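Local coordinates for protein ANGPTL4 C-terminal chain (Homo sapiens, PDB 6U1U) that inactivates lipoprotein lipase and so helps regulate triglyceride clearance from the blood, here represented by its fibrinogen-like C-terminal domain with bound palmitic acid, at residues R2-L7 / G39-Q44; I43-D48 / G69-G74. One frame throughout, in Å; residues are numbered along the deposited sequence.

Contact 1 (R2-L7 / G39-Q44)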
# COMPACT_ATOMS: atom_id res chain seq x y z
N ARG A 2 -9.96 16.71 8.33
CA ARG A 2 -8.98 15.75 8.80
C ARG A 2 -8.52 14.81 7.71
O ARG A 2 -7.45 14.21 7.83
CB ARG A 2 -9.56 14.95 9.96
CG ARG A 2 -9.67 15.71 11.26
CD ARG A 2 -10.47 14.88 12.26
NE ARG A 2 -11.72 14.43 11.64
CZ ARG A 2 -12.45 13.38 12.04
NH1 ARG A 2 -12.07 12.66 13.09
NH2 ARG A 2 -13.56 13.07 11.39
N ASP A 3 -9.30 14.64 6.65
CA ASP A 3 -8.97 13.65 5.63
C ASP A 3 -9.90 13.88 4.45
O ASP A 3 -10.75 14.78 4.47
CB ASP A 3 -9.10 12.23 6.19
CG ASP A 3 -10.48 11.97 6.78
OD1 ASP A 3 -11.49 12.33 6.14
OD2 ASP A 3 -10.57 11.40 7.90
N CYS A 4 -9.72 13.07 3.40
CA CYS A 4 -10.48 13.28 2.17
C CYS A 4 -11.98 13.05 2.37
O CYS A 4 -12.79 13.67 1.68
CB CYS A 4 -9.94 12.37 1.06
SG CYS A 4 -8.23 12.82 0.58
N GLN A 5 -12.37 12.16 3.29
CA GLN A 5 -13.81 11.95 3.51
C GLN A 5 -14.43 13.18 4.17
O GLN A 5 -15.56 13.57 3.83
CB GLN A 5 -14.04 10.67 4.34
CG GLN A 5 -15.49 10.48 4.86
CD GLN A 5 -16.51 10.41 3.75
OE1 GLN A 5 -16.17 10.13 2.61
NE2 GLN A 5 -17.80 10.63 4.09
N GLU A 6 -13.70 13.84 5.07
CA GLU A 6 -14.20 15.10 5.60
C GLU A 6 -14.36 16.13 4.49
O GLU A 6 -15.33 16.90 4.48
CB GLU A 6 -13.27 15.64 6.68
CG GLU A 6 -13.90 16.62 7.63
CD GLU A 6 -13.18 16.63 8.98
OE1 GLU A 6 -12.93 15.54 9.54
OE2 GLU A 6 -12.86 17.72 9.48
N LEU A 7 -13.39 16.19 3.58
CA LEU A 7 -13.50 17.13 2.46
C LEU A 7 -14.73 16.81 1.62
O LEU A 7 -15.45 17.72 1.17
CB LEU A 7 -12.26 17.07 1.59
CG LEU A 7 -11.12 17.94 2.09
CD1 LEU A 7 -9.81 17.57 1.35
CD2 LEU A 7 -11.49 19.40 1.84
N GLY A 39 -15.06 10.08 0.07
CA GLY A 39 -13.71 10.56 -0.24
C GLY A 39 -12.69 9.51 0.16
O GLY A 39 -12.77 8.95 1.25
N TRP A 40 -11.72 9.26 -0.73
CA TRP A 40 -10.65 8.30 -0.52
C TRP A 40 -9.30 9.00 -0.60
O TRP A 40 -9.09 9.84 -1.46
CB TRP A 40 -10.65 7.22 -1.60
CG TRP A 40 -11.85 6.37 -1.54
CD1 TRP A 40 -13.12 6.68 -2.07
CD2 TRP A 40 -11.96 5.05 -0.98
NE1 TRP A 40 -13.99 5.62 -1.84
CE2 TRP A 40 -13.31 4.62 -1.18
CE3 TRP A 40 -11.06 4.19 -0.34
CZ2 TRP A 40 -13.77 3.37 -0.76
CZ3 TRP A 40 -11.55 2.92 0.09
CH2 TRP A 40 -12.88 2.54 -0.15
N THR A 41 -8.39 8.66 0.31
CA THR A 41 -7.03 9.21 0.21
C THR A 41 -6.16 8.25 -0.58
O THR A 41 -6.09 7.07 -0.25
CB THR A 41 -6.43 9.36 1.60
OG1 THR A 41 -7.30 10.21 2.37
CG2 THR A 41 -4.99 9.97 1.47
N VAL A 42 -5.48 8.75 -1.61
CA VAL A 42 -4.61 7.87 -2.39
C VAL A 42 -3.29 7.74 -1.62
O VAL A 42 -2.64 8.75 -1.34
CB VAL A 42 -4.34 8.44 -3.79
CG1 VAL A 42 -3.36 7.50 -4.54
CG2 VAL A 42 -5.68 8.62 -4.56
N ILE A 43 -2.89 6.51 -1.28
CA ILE A 43 -1.66 6.34 -0.52
C ILE A 43 -0.51 5.79 -1.35
O ILE A 43 0.64 5.82 -0.88
CB ILE A 43 -1.88 5.47 0.73
CG1 ILE A 43 -2.10 3.99 0.36
CG2 ILE A 43 -3.06 6.03 1.51
CD1 ILE A 43 -2.09 3.04 1.64
N GLN A 44 -0.78 5.34 -2.57
CA GLN A 44 0.28 4.81 -3.43
C GLN A 44 -0.27 4.87 -4.84
O GLN A 44 -1.46 4.58 -5.05
CB GLN A 44 0.60 3.36 -3.05
CG GLN A 44 1.83 2.78 -3.82
CD GLN A 44 1.46 1.82 -4.96
OE1 GLN A 44 0.43 1.97 -5.60
NE2 GLN A 44 2.34 0.83 -5.23

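Contact 2 (I43-D48 / G69-G74)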
# COMPACT_ATOMS: atom_id res chain seq x y z
N ILE A 43 -2.89 6.51 -1.28
CA ILE A 43 -1.66 6.34 -0.52
C ILE A 43 -0.51 5.79 -1.35
O ILE A 43 0.64 5.82 -0.88
CB ILE A 43 -1.88 5.47 0.73
CG1 ILE A 43 -2.10 3.99 0.36
CG2 ILE A 43 -3.06 6.03 1.51
CD1 ILE A 43 -2.09 3.04 1.64
N GLN A 44 -0.78 5.34 -2.57
CA GLN A 44 0.28 4.81 -3.43
C GLN A 44 -0.27 4.87 -4.84
O GLN A 44 -1.46 4.58 -5.05
CB GLN A 44 0.60 3.36 -3.05
CG GLN A 44 1.83 2.78 -3.82
CD GLN A 44 1.46 1.82 -4.96
OE1 GLN A 44 0.43 1.97 -5.60
NE2 GLN A 44 2.34 0.83 -5.23
N ARG A 45 0.60 5.20 -5.80
CA ARG A 45 0.18 5.20 -7.20
C ARG A 45 1.40 4.94 -8.07
O ARG A 45 2.45 5.58 -7.88
CB ARG A 45 -0.46 6.57 -7.57
CG ARG A 45 -0.92 6.67 -9.01
CD ARG A 45 -1.86 7.89 -9.18
NE ARG A 45 -1.07 9.11 -9.12
CZ ARG A 45 -1.57 10.34 -8.96
NH1 ARG A 45 -2.90 10.51 -8.83
NH2 ARG A 45 -0.74 11.38 -8.93
N ARG A 46 1.29 3.96 -8.97
CA ARG A 46 2.40 3.58 -9.89
C ARG A 46 1.80 3.36 -11.28
O ARG A 46 0.68 2.81 -11.35
CB ARG A 46 3.11 2.32 -9.38
CG ARG A 46 3.75 2.48 -8.01
CD ARG A 46 4.68 1.33 -7.67
NE ARG A 46 5.98 1.46 -8.31
CZ ARG A 46 6.97 0.58 -8.18
NH1 ARG A 46 6.81 -0.50 -7.44
NH2 ARG A 46 8.12 0.79 -8.80
N HIS A 47 2.51 3.75 -12.34
CA HIS A 47 1.95 3.61 -13.69
C HIS A 47 2.98 3.69 -14.81
O HIS A 47 2.63 3.37 -15.96
CB HIS A 47 0.88 4.66 -13.97
CG HIS A 47 1.27 6.04 -13.59
ND1 HIS A 47 0.65 6.74 -12.58
CD2 HIS A 47 2.24 6.86 -14.08
CE1 HIS A 47 1.22 7.93 -12.46
NE2 HIS A 47 2.19 8.03 -13.36
N ASP A 48 4.23 4.10 -14.52
CA ASP A 48 5.22 4.18 -15.59
C ASP A 48 6.67 3.91 -15.17
O ASP A 48 7.56 3.95 -16.03
CB ASP A 48 5.10 5.56 -16.29
CG ASP A 48 5.48 6.75 -15.39
OD1 ASP A 48 5.88 6.57 -14.23
OD2 ASP A 48 5.35 7.90 -15.87
N GLY A 69 2.40 12.46 -10.01
CA GLY A 69 2.79 11.28 -10.77
C GLY A 69 2.77 10.04 -9.89
O GLY A 69 1.78 9.82 -9.18
N GLU A 70 3.84 9.23 -9.88
CA GLU A 70 3.93 8.06 -9.00
C GLU A 70 4.42 8.47 -7.61
O GLU A 70 5.33 9.31 -7.49
CB GLU A 70 4.90 7.02 -9.56
CG GLU A 70 4.62 6.55 -10.99
CD GLU A 70 5.57 5.44 -11.36
OE1 GLU A 70 6.79 5.61 -11.10
OE2 GLU A 70 5.10 4.37 -11.86
N PHE A 71 3.87 7.84 -6.56
CA PHE A 71 4.29 8.26 -5.23
C PHE A 71 3.89 7.23 -4.19
O PHE A 71 3.03 6.35 -4.42
CB PHE A 71 3.68 9.63 -4.86
CG PHE A 71 2.15 9.61 -4.71
CD1 PHE A 71 1.56 9.19 -3.53
CD2 PHE A 71 1.34 10.02 -5.76
CE1 PHE A 71 0.18 9.15 -3.38
CE2 PHE A 71 -0.04 10.02 -5.63
CZ PHE A 71 -0.63 9.58 -4.47
N TRP A 72 4.49 7.39 -3.02
CA TRP A 72 4.13 6.71 -1.79
C TRP A 72 3.83 7.80 -0.76
O TRP A 72 4.71 8.63 -0.52
CB TRP A 72 5.30 5.82 -1.33
CG TRP A 72 5.09 5.17 0.01
CD1 TRP A 72 5.68 5.48 1.20
CD2 TRP A 72 4.23 4.05 0.27
NE1 TRP A 72 5.20 4.65 2.20
CE2 TRP A 72 4.33 3.75 1.64
CE3 TRP A 72 3.36 3.28 -0.54
CZ2 TRP A 72 3.61 2.69 2.23
CZ3 TRP A 72 2.66 2.24 0.03
CH2 TRP A 72 2.78 1.95 1.41
N LEU A 73 2.61 7.85 -0.21
CA LEU A 73 2.24 8.99 0.66
C LEU A 73 3.10 9.02 1.92
O LEU A 73 3.55 10.10 2.35
CB LEU A 73 0.76 8.91 1.03
CG LEU A 73 0.23 9.93 2.05
CD1 LEU A 73 0.50 11.36 1.52
CD2 LEU A 73 -1.24 9.73 2.32
N GLY A 74 3.34 7.86 2.52
CA GLY A 74 4.18 7.82 3.75
C GLY A 74 3.37 7.21 4.88
O GLY A 74 2.25 7.61 5.16
O HOH W 1 1.65 5.46 1.81
O HOH W 2 7.89 3.31 -10.24

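Contact 1 (R2-L7 / G39-Q44)
The side-chain amide of Q5 meets the backbone of G39 end-on: G39 N donates to Q5 OE1 over 2.8 Å, at 171° on hydrogen and with the donor nearly along the C=O axis. CG of Q5 lies anti to its backbone N (chi1 169°), and a bend further along the chain turns the amide back to the strand, while NE2 binds Q9 one helical turn on. A second flat group lies just ahead of the helix, where the guanidinium of R2 carries the carboxylate of E6 at its edge. This salt bridge runs in the guanidinium plane from R2 NE to the syn lone pair of E6 OE1, at 2.7 Å. The carboxylate of D3 caps helix 4-9, D3 OD1 accepting from E6 N at 2.9 Å. CB of W40 points away from the helix, and its indole NE1 donates to D37 OD2.

Between amide and cap, C4 carries the packing. Its CB rests 3.7 Å from W40 O, and its SG, disulfide-bonded to C32 of strand 28-35, comes within 3.3 Å of T41 OG1. The helix backbone also closes on G39, C4 O lying 3.8 Å from G39 CA; a CB on G39 would fall 2.2 Å from C4 O, a clash that the glycine avoids. A leucine in place of Q5 would probably leave G39 N without its acceptor and the strand's start without its polar tie to the helix.

The N-terminal helix of the fibrinogen C-terminal domain is thus fastened to two neighbouring strands, covalently to 28-35 and by one nearly straight hydrogen bond to 38-46. C4 N is buried by the contact with no partner in the model, and the bond from G39 N to Q5 OE1 is the only hydrogen bond across it.

Contact 2 (I43-D48 / G69-G74)
E70 reaches across to the end of strand 38-46 and accepts from H47 N and D48 N, just where segments 43-48 and 69-74 leave their antiparallel pairing in the large sheet of the fibrinogen C-terminal domain. The carboxylate oxygen E70 OE2 takes H47 N on its anti lone pair (2.7 Å) and D48 N from above the carboxylate plane; G49 N adds a third amide. This grip probably offsets the like charge of D48, whose OD1 stands 3.3 Å from E70 OE2 and binds S50. Nearer the E70 backbone, CG sits over one face of the H47 ring, offset toward its rim, in a CH-pi contact.

R45 pairs with F71 through two backbone hydrogen bonds. Its chain, extended to CD and then bent (chi3 73°), lays the guanidinium side-on to G69, so that R45 NE and NH2 both donate to G69 O, with R45 NE at 2.9 Å. F71 CE2 rests 3.5 Å above one face of that guanidinium, ring and guanidinium planes 75° apart.

I43, which with Q44 forms a classic beta bulge facing M211, packs its CG2 against L73 CD2 and accepts from L73 N at I43 O. A water also donates to I43 O (2.9 Å), accepts from G74 N, and lies 3.1 Å above the W72 ring, over its centre.

From the N terminus, contact 1 closes a loop of 31 residues that holds strands 16-20 and 28-35, bringing helix 4-9 back onto strand 38-46. Contact 2 begins where that one ends: I43 and Q44 belong to both, and the 20 residues between D48 and G69, with helix 57-62 and strand 64-65, lead back to strand 71-72. The two loops therefore follow one another, sharing only these two residues, and neither encloses the other. Their side chains also meet, V42 CG1 packing 3.4 Å from F71 CZ. Strand 38-46 thus joins the N-terminal helix at one end to strand 71-72 at the other, with bound palmitic acid about 8 Å from the I43 side chain.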